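Local coordinates for DUF3828 domain-containing protein (Bacteroides thetaiotaomicron, PDB 3KZT), which is of unknown function, a bacterial DUF3828-domain protein whose natural form is probably a lipoprotein, folded as helices around an antiparallel sheet, at residues K63-K68 against D137-E142; W104-Y109 against A120-V125. All blocks are in the same frame, centred on the assembly; numbering follows the deposited sequence. Where two conformers were deposited one is given.

Contact 1. Residues K63-K68 against D137-E142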
ATOM      1  N   LYS A  63     -16.353  15.025   7.633  1.00 16.37           N
ATOM      2  CA  LYS A  63     -16.022  15.941   8.757  1.00 16.54           C
ATOM      3  C   LYS A  63     -16.519  15.407  10.116  1.00 16.94           C
ATOM      4  O   LYS A  63     -15.821  15.541  11.129  1.00 16.91           O
ATOM      5  CB  LYS A  63     -16.615  17.343   8.506  1.00 16.72           C
ATOM      6  N   GLU A  64     -17.698  14.763  10.100  1.00 17.33           N
ATOM      7  CA  GLU A  64     -18.321  14.178  11.303  0.50 17.47           C
ATOM      8  C   GLU A  64     -17.499  13.007  11.851  1.00 17.66           C
ATOM      9  O   GLU A  64     -17.257  12.924  13.058  1.00 17.54           O
ATOM     10  CB  GLU A  64     -19.747  13.685  10.992  0.50 17.50           C
ATOM     11  CG  GLU A  64     -20.752  14.781  10.626  0.50 17.53           C
ATOM     12  CD  GLU A  64     -22.047  14.215  10.047  0.50 17.55           C
ATOM     13  OE1 GLU A  64     -22.055  13.032   9.644  0.50 17.36           O
ATOM     14  OE2 GLU A  64     -23.050  14.954   9.986  0.50 17.65           O
ATOM     15  N   LEU A  65     -17.078  12.095  10.951  1.00 17.98           N
ATOM     16  CA  LEU A  65     -16.271  10.911  11.342  1.00 18.31           C
ATOM     17  C   LEU A  65     -14.865  11.276  11.860  1.00 18.72           C
ATOM     18  O   LEU A  65     -14.383  10.655  12.821  1.00 18.67           O
ATOM     19  CB  LEU A  65     -16.149   9.915  10.172  1.00 18.37           C
ATOM     20  CG  LEU A  65     -15.301   8.639  10.382  1.00 18.16           C
ATOM     21  CD1 LEU A  65     -15.664   7.902  11.656  1.00 17.73           C
ATOM     22  CD2 LEU A  65     -15.439   7.724   9.181  1.00 18.77           C
ATOM     23  N   ILE A  66     -14.213  12.254  11.201  1.00 19.10           N
ATOM     24  CA  ILE A  66     -12.874  12.766  11.617  1.00 19.32           C
ATOM     25  C   ILE A  66     -12.908  13.307  13.071  1.00 19.51           C
ATOM     26  O   ILE A  66     -11.976  13.065  13.850  1.00 19.63           O
ATOM     27  CB  ILE A  66     -12.352  13.874  10.637  1.00 19.33           C
ATOM     28  CG1 ILE A  66     -11.980  13.266   9.281  1.00 19.43           C
ATOM     29  CG2 ILE A  66     -11.114  14.577  11.197  1.00 19.10           C
ATOM     30  CD1 ILE A  66     -11.749  14.318   8.189  1.00 19.16           C
ATOM     31  N   GLU A  67     -13.987  14.021  13.412  1.00 19.90           N
ATOM     32  CA  GLU A  67     -14.238  14.481  14.796  1.00 20.13           C
ATOM     33  C   GLU A  67     -14.474  13.309  15.763  1.00 20.27           C
ATOM     34  O   GLU A  67     -13.980  13.334  16.883  1.00 20.30           O
ATOM     35  CB  GLU A  67     -15.430  15.446  14.850  1.00 20.15           C
ATOM     36  CG  GLU A  67     -15.125  16.840  14.273  1.00 20.81           C
ATOM     37  CD  GLU A  67     -16.316  17.819  14.360  1.00 21.61           C
ATOM     38  OE1 GLU A  67     -17.491  17.371  14.345  1.00 21.97           O
ATOM     39  OE2 GLU A  67     -16.066  19.046  14.435  1.00 21.83           O
ATOM     40  N   LYS A  68     -15.243  12.302  15.328  1.00 20.59           N
ATOM     41  CA  LYS A  68     -15.443  11.056  16.116  1.00 20.79           C
ATOM     42  C   LYS A  68     -14.112  10.269  16.316  1.00 21.04           C
ATOM     43  O   LYS A  68     -13.920   9.644  17.366  1.00 21.36           O
ATOM     44  CB  LYS A  68     -16.539  10.155  15.474  1.00 20.78           C
ATOM     45  CG  LYS A  68     -16.671   8.739  16.093  1.00 20.82           C
ATOM     46  CD  LYS A  68     -17.919   8.001  15.649  1.00 20.78           C
ATOM     47  CE  LYS A  68     -17.938   6.594  16.284  1.00 20.98           C
ATOM     48  NZ  LYS A  68     -19.106   5.748  15.900  1.00 21.17           N
ATOM     49  N   ASP A 137     -18.477   7.534   6.437  1.00 18.95           N
ATOM     50  CA  ASP A 137     -19.140   8.514   7.357  1.00 19.63           C
ATOM     51  C   ASP A 137     -19.306   8.044   8.814  1.00 19.96           C
ATOM     52  O   ASP A 137     -19.766   8.821   9.645  1.00 19.77           O
ATOM     53  CB  ASP A 137     -20.470   9.034   6.777  1.00 19.76           C
ATOM     54  CG  ASP A 137     -21.558   7.968   6.687  1.00 20.65           C
ATOM     55  OD1 ASP A 137     -21.273   6.753   6.765  1.00 22.30           O
ATOM     56  OD2 ASP A 137     -22.722   8.364   6.511  1.00 22.56           O
ATOM     57  N   ASP A 138     -18.957   6.780   9.110  1.00 20.44           N
ATOM     58  CA  ASP A 138     -18.955   6.281  10.487  1.00 21.15           C
ATOM     59  C   ASP A 138     -18.104   4.998  10.625  1.00 21.72           C
ATOM     60  O   ASP A 138     -17.949   4.245   9.659  1.00 21.20           O
ATOM     61  CB  ASP A 138     -20.405   5.996  10.965  1.00 21.26           C
ATOM     62  CG  ASP A 138     -20.523   5.869  12.494  1.00 21.23           C
ATOM     63  OD1 ASP A 138     -19.646   6.357  13.234  1.00 21.92           O
ATOM     64  OD2 ASP A 138     -21.512   5.280  12.948  1.00 21.57           O
ATOM     65  N   ILE A 139     -17.532   4.791  11.823  1.00 22.69           N
ATOM     66  CA  ILE A 139     -16.835   3.517  12.190  1.00 23.47           C
ATOM     67  C   ILE A 139     -17.193   3.145  13.621  1.00 23.98           C
ATOM     68  O   ILE A 139     -17.492   4.038  14.405  1.00 23.98           O
ATOM     69  CB  ILE A 139     -15.254   3.587  12.044  1.00 23.51           C
ATOM     70  CG1 ILE A 139     -14.586   4.532  13.091  1.00 24.25           C
ATOM     71  CG2 ILE A 139     -14.862   3.988  10.644  1.00 23.83           C
ATOM     72  CD1 ILE A 139     -13.057   4.503  13.040  1.00 24.79           C
ATOM     73  N   THR A 140     -17.152   1.837  13.941  1.00 24.83           N
ATOM     74  CA  THR A 140     -17.318   1.319  15.341  1.00 25.48           C
ATOM     75  C   THR A 140     -18.587   1.926  16.014  1.00 26.04           C
ATOM     76  O   THR A 140     -18.458   2.783  16.903  1.00 25.82           O
ATOM     77  CB  THR A 140     -16.035   1.610  16.150  1.00 25.53           C
ATOM     78  OG1 THR A 140     -14.912   1.119  15.403  1.00 26.32           O
ATOM     79  CG2 THR A 140     -16.060   0.933  17.551  1.00 25.25           C
ATOM     80  N   PRO A 141     -19.806   1.515  15.536  1.00 26.90           N
ATOM     81  CA  PRO A 141     -21.126   2.112  15.875  1.00 27.45           C
ATOM     82  C   PRO A 141     -21.337   2.673  17.312  1.00 28.08           C
ATOM     83  O   PRO A 141     -20.981   2.000  18.297  1.00 28.07           O
ATOM     84  CB  PRO A 141     -22.104   0.961  15.614  1.00 27.42           C
ATOM     85  CG  PRO A 141     -21.482   0.149  14.566  1.00 27.19           C
ATOM     86  CD  PRO A 141     -19.979   0.379  14.596  1.00 26.86           C
ATOM     87  N   GLU A 142     -21.896   3.901  17.388  1.00 28.87           N
ATOM     88  CA  GLU A 142     -22.223   4.599  18.663  1.00 29.51           C
ATOM     89  C   GLU A 142     -23.744   4.792  18.749  1.00 29.60           C
ATOM     90  O   GLU A 142     -24.305   4.958  19.838  1.00 29.96           O
ATOM     91  CB  GLU A 142     -21.489   5.970  18.767  1.00 29.71           C
ATOM     92  CG  GLU A 142     -21.824   7.031  17.624  1.00 30.43           C
ATOM     93  CD  GLU A 142     -21.156   8.414  17.835  1.00 30.95           C
ATOM     94  OE1 GLU A 142     -20.584   8.664  18.919  1.00 31.42           O
ATOM     95  OE2 GLU A 142     -21.221   9.252  16.903  1.00 30.93           O
TER

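Contact 2. Residues W104-Y109 against A120-V125. With SO4 (sulfate ion), chain E; EDO (1,2-ethanediol), chain C.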
ATOM      1  N   TRP A 104     -23.245  -0.588   5.717  1.00 17.82           N
ATOM      2  CA  TRP A 104     -22.161  -1.035   6.610  1.00 17.73           C
ATOM      3  C   TRP A 104     -21.312  -2.099   5.917  1.00 17.56           C
ATOM      4  O   TRP A 104     -21.838  -2.969   5.215  1.00 17.05           O
ATOM      5  CB  TRP A 104     -22.694  -1.555   7.963  1.00 17.83           C
ATOM      6  CG  TRP A 104     -23.098  -0.447   8.853  1.00 18.12           C
ATOM      7  CD1 TRP A 104     -24.339   0.096   8.968  1.00 18.56           C
ATOM      8  CD2 TRP A 104     -22.242   0.302   9.722  1.00 18.62           C
ATOM      9  NE1 TRP A 104     -24.322   1.131   9.876  1.00 19.35           N
ATOM     10  CE2 TRP A 104     -23.047   1.279  10.358  1.00 18.83           C
ATOM     11  CE3 TRP A 104     -20.873   0.237  10.040  1.00 18.53           C
ATOM     12  CZ2 TRP A 104     -22.529   2.193  11.292  1.00 18.27           C
ATOM     13  CZ3 TRP A 104     -20.354   1.150  10.970  1.00 18.38           C
ATOM     14  CH2 TRP A 104     -21.186   2.115  11.583  1.00 18.33           C
ATOM     15  N   TYR A 105     -19.996  -1.982   6.103  1.00 17.47           N
ATOM     16  CA  TYR A 105     -18.992  -2.893   5.553  1.00 17.43           C
ATOM     17  C   TYR A 105     -18.077  -3.241   6.718  1.00 17.69           C
ATOM     18  O   TYR A 105     -18.065  -2.524   7.717  1.00 17.96           O
ATOM     19  CB  TYR A 105     -18.218  -2.201   4.396  1.00 17.49           C
ATOM     20  CG  TYR A 105     -19.118  -1.882   3.222  1.00 16.64           C
ATOM     21  CD1 TYR A 105     -19.933  -0.751   3.235  1.00 16.59           C
ATOM     22  CD2 TYR A 105     -19.175  -2.719   2.107  1.00 15.89           C
ATOM     23  CE1 TYR A 105     -20.790  -0.464   2.176  1.00 16.57           C
ATOM     24  CE2 TYR A 105     -20.026  -2.441   1.034  1.00 15.96           C
ATOM     25  CZ  TYR A 105     -20.823  -1.316   1.075  1.00 16.01           C
ATOM     26  OH  TYR A 105     -21.666  -1.038   0.047  1.00 15.64           O
ATOM     27  N   GLU A 106     -17.341  -4.338   6.598  1.00 17.61           N
ATOM     28  CA  GLU A 106     -16.422  -4.803   7.644  1.00 17.71           C
ATOM     29  C   GLU A 106     -15.016  -4.837   7.053  1.00 17.64           C
ATOM     30  O   GLU A 106     -14.814  -5.468   6.026  1.00 17.48           O
ATOM     31  CB  GLU A 106     -16.840  -6.206   8.112  1.00 17.72           C
ATOM     32  CG  GLU A 106     -15.931  -6.837   9.176  1.00 18.19           C
ATOM     33  CD  GLU A 106     -16.441  -8.177   9.638  1.00 19.40           C
ATOM     34  OE1 GLU A 106     -17.293  -8.201  10.556  1.00 20.61           O
ATOM     35  OE2 GLU A 106     -15.967  -9.207   9.113  1.00 19.83           O
ATOM     36  N   VAL A 107     -14.064  -4.154   7.710  1.00 17.55           N
ATOM     37  CA  VAL A 107     -12.648  -4.143   7.308  1.00 17.66           C
ATOM     38  C   VAL A 107     -11.911  -5.145   8.200  1.00 17.87           C
ATOM     39  O   VAL A 107     -11.783  -4.913   9.409  1.00 18.02           O
ATOM     40  CB  VAL A 107     -12.019  -2.745   7.470  1.00 17.61           C
ATOM     41  CG1 VAL A 107     -10.498  -2.802   7.212  1.00 17.66           C
ATOM     42  CG2 VAL A 107     -12.690  -1.752   6.518  1.00 17.38           C
ATOM     43  N   ASN A 108     -11.441  -6.246   7.599  1.00 17.99           N
ATOM     44  CA  ASN A 108     -10.723  -7.320   8.305  1.00 18.03           C
ATOM     45  C   ASN A 108      -9.250  -7.335   7.947  1.00 18.07           C
ATOM     46  O   ASN A 108      -8.905  -7.196   6.770  1.00 18.19           O
ATOM     47  CB  ASN A 108     -11.323  -8.674   7.944  1.00 18.03           C
ATOM     48  CG  ASN A 108     -12.758  -8.803   8.386  1.00 18.66           C
ATOM     49  OD1 ASN A 108     -13.042  -8.818   9.572  1.00 17.59           O
ATOM     50  ND2 ASN A 108     -13.686  -8.885   7.414  1.00 21.34           N
ATOM     51  N   TYR A 109      -8.384  -7.479   8.964  1.00 17.80           N
ATOM     52  CA  TYR A 109      -6.932  -7.667   8.765  1.00 17.75           C
ATOM     53  C   TYR A 109      -6.323  -8.279  10.044  1.00 17.82           C
ATOM     54  O   TYR A 109      -6.837  -8.075  11.136  1.00 18.02           O
ATOM     55  CB  TYR A 109      -6.208  -6.350   8.369  1.00 17.56           C
ATOM     56  CG  TYR A 109      -5.762  -5.459   9.528  1.00 17.57           C
ATOM     57  CD1 TYR A 109      -6.615  -4.516  10.076  1.00 17.08           C
ATOM     58  CD2 TYR A 109      -4.450  -5.558  10.059  1.00 17.01           C
ATOM     59  CE1 TYR A 109      -6.200  -3.695  11.142  1.00 16.61           C
ATOM     60  CE2 TYR A 109      -4.038  -4.761  11.111  1.00 16.18           C
ATOM     61  CZ  TYR A 109      -4.907  -3.826  11.643  1.00 16.60           C
ATOM     62  OH  TYR A 109      -4.485  -3.040  12.676  1.00 15.84           O
ATOM     63  N   ALA A 120      -6.667 -10.832  15.319  1.00 18.63           N
ATOM     64  CA  ALA A 120      -7.656 -10.615  14.251  1.00 18.63           C
ATOM     65  C   ALA A 120      -8.377  -9.287  14.541  1.00 18.56           C
ATOM     66  O   ALA A 120      -8.949  -9.129  15.616  1.00 18.56           O
ATOM     67  CB  ALA A 120      -8.643 -11.746  14.221  1.00 18.40           C
ATOM     68  N   VAL A 121      -8.309  -8.339  13.602  1.00 18.62           N
ATOM     69  CA  VAL A 121      -8.965  -7.015  13.742  1.00 18.60           C
ATOM     70  C   VAL A 121     -10.151  -6.973  12.769  1.00 18.85           C
ATOM     71  O   VAL A 121     -10.028  -7.454  11.634  1.00 18.96           O
ATOM     72  CB  VAL A 121      -7.982  -5.870  13.459  1.00 18.60           C
ATOM     73  CG1 VAL A 121      -8.662  -4.516  13.646  1.00 18.26           C
ATOM     74  CG2 VAL A 121      -6.770  -5.975  14.402  1.00 18.25           C
ATOM     75  N   SER A 122     -11.288  -6.417  13.244  1.00 18.95           N
ATOM     76  CA  SER A 122     -12.531  -6.331  12.474  0.50 18.93           C
ATOM     77  C   SER A 122     -13.265  -5.011  12.802  1.00 19.11           C
ATOM     78  O   SER A 122     -13.946  -4.916  13.829  1.00 19.07           O
ATOM     79  CB  SER A 122     -13.410  -7.541  12.792  0.50 18.94           C
ATOM     80  OG  SER A 122     -14.636  -7.477  12.107  0.50 18.68           O
ATOM     81  N   ILE A 123     -13.107  -4.000  11.920  1.00 19.34           N
ATOM     82  CA  ILE A 123     -13.727  -2.675  12.080  1.00 19.33           C
ATOM     83  C   ILE A 123     -14.984  -2.544  11.178  1.00 19.24           C
ATOM     84  O   ILE A 123     -14.854  -2.581   9.935  1.00 19.07           O
ATOM     85  CB  ILE A 123     -12.728  -1.498  11.689  1.00 19.34           C
ATOM     86  CG1 ILE A 123     -11.384  -1.614  12.435  1.00 19.90           C
ATOM     87  CG2 ILE A 123     -13.370  -0.127  11.969  1.00 19.09           C
ATOM     88  CD1 ILE A 123     -10.285  -2.311  11.632  1.00 20.81           C
ATOM     89  N   PRO A 124     -16.203  -2.410  11.786  1.00 19.02           N
ATOM     90  CA  PRO A 124     -17.344  -2.066  10.937  1.00 18.90           C
ATOM     91  C   PRO A 124     -17.209  -0.593  10.505  1.00 18.80           C
ATOM     92  O   PRO A 124     -16.913   0.266  11.365  1.00 18.60           O
ATOM     93  CB  PRO A 124     -18.558  -2.247  11.868  1.00 18.90           C
ATOM     94  CG  PRO A 124     -18.026  -2.929  13.107  1.00 18.83           C
ATOM     95  CD  PRO A 124     -16.612  -2.568  13.195  1.00 19.08           C
ATOM     96  N   VAL A 125     -17.369  -0.324   9.197  1.00 18.58           N
ATOM     97  CA  VAL A 125     -17.317   1.043   8.645  1.00 18.18           C
ATOM     98  C   VAL A 125     -18.554   1.281   7.757  1.00 18.19           C
ATOM     99  O   VAL A 125     -18.992   0.365   7.037  1.00 18.43           O
ATOM    100  CB  VAL A 125     -15.989   1.326   7.870  1.00 18.32           C
ATOM    101  CG1 VAL A 125     -14.779   0.969   8.736  1.00 17.37           C
ATOM    102  CG2 VAL A 125     -15.931   0.589   6.523  1.00 17.49           C
TER
HETATM  103  S   SO4 E 203     -27.576   2.712  10.283  0.70 67.85           S
HETATM  104  O1  SO4 E 203     -28.365   3.811   9.733  0.70 67.64           O
HETATM  105  O2  SO4 E 203     -27.288   1.732   9.230  0.70 67.65           O
HETATM  106  O3  SO4 E 203     -28.338   2.064  11.350  0.70 68.00           O
HETATM  107  O4  SO4 E 203     -26.329   3.244  10.831  0.70 67.46           O
HETATM  108  C1  EDO C 201     -23.312   3.206  -0.914  1.00 46.50           C
HETATM  109  O1  EDO C 201     -24.613   3.702  -0.580  1.00 47.01           O
HETATM  110  C2  EDO C 201     -22.727   2.433   0.261  1.00 46.26           C
HETATM  111  O2  EDO C 201     -23.384   1.166   0.417  1.00 45.17           O

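Contact 1. Residues K63-K68 against D137-E142
Lys68 NZ is held by three oxygens, from Asp138, Ile139 and Thr140. Helix 63-75 lies alongside the edge strand 133-139 here, extending the line of the sheet, the two short axes 28° from parallel. The CG of Lys68 is anti to the backbone N (chi1 171°), and an extended chain carries NZ into the bend that follows Ile139. Asp138 OD1 makes a salt bridge with NZ at 2.8 Å, met on the syn side of the carboxylate and near its plane. The carbonyl O of Ile139 takes a bond from NZ, also 2.8 Å, whereas Thr140 O accepts NZ at 3.2 Å from well above its carbonyl plane. Glu142 approaches the lysine tip to tip, with OE2 4.2 Å from NZ, beyond a salt bridge; its other oxygen pairs with Arg71. A classic beta bulge sets Asp137 and Asp138 opposite the single residue Arg126, with which Asp137 forms a salt bridge. One turn before Lys68, Leu65 adds the apolar part, crossing Ile139 at about a right angle. The two methyls of Leu65 divide the strand between them: CD2 lies 3.6 Å from Asp138 N, and CD1 rests beside CG1 of Ile139 at 3.8 Å.

Contact 2. Residues W104-Y109 against A120-V125
Val125 O takes the N-H of Tyr105 at 2.7 Å, and a longer CA-H...O contact from Trp104 reaches the same oxygen. Val125 N returns a bond to Tyr105 O, and the pairs Val107-Ile123 and Tyr109-Val121 repeat this double bonding in an antiparallel beta hairpin. On the sheet face that carries Tyr109, Val107 and Val125, the CG of Tyr109 stands between its backbone N and carbonyl carbon (chi1 86°). The ring lies alongside Val121, whose CB sits over one face, 4.1 Å from the ring centroid, in a CH-pi contact; the phenol OH bonds to Ile82 O. Val107 CG2 meets Val125 CG2 at 4.0 Å. On the other face, Asn108 ND2 holds the Glu106 carboxylate, donating to the anti lone pair of OE2 at 2.9 Å. At the strand end, Trp104 CE3 packs 3.9 Å from Pro124 CB, and NE1 donates at 3.1 Å to O4 of a sulfate, probably from the crystallisation liquor and also bound by Arg126. An alanine in place of Trp104 would take away the indole and would probably open a gap beside Pro124 and the backbone of Val125. Helix 13-41 covers Tyr105 and Val107 through Ile31, strand 96-101 bonds to the edge of strand 104-111 away from strand 119-130, and strand 133-139 flanks strand 119-130 beyond Val125.

In the fold
From the N terminus the chain runs through helices 13-41 and 47-60 into helix 63-75, whose first turns begin contact 1. It then enters the sheet by strand 96-101 and makes the hairpin of contact 2, a local closure with ten residues between its segments. Only at the end of strand 133-139 and in the tail beyond it does contact 1 close its much longer loop of 68 residues, so contact 2 lies wholly within it. Their centres are 14 Å apart, yet they touch: Thr140 N probably bonds to Pro124 O, and Ile139 packs on Val125. Together they tie helix 63-75, through the edge strand 133-139, to the two central strands.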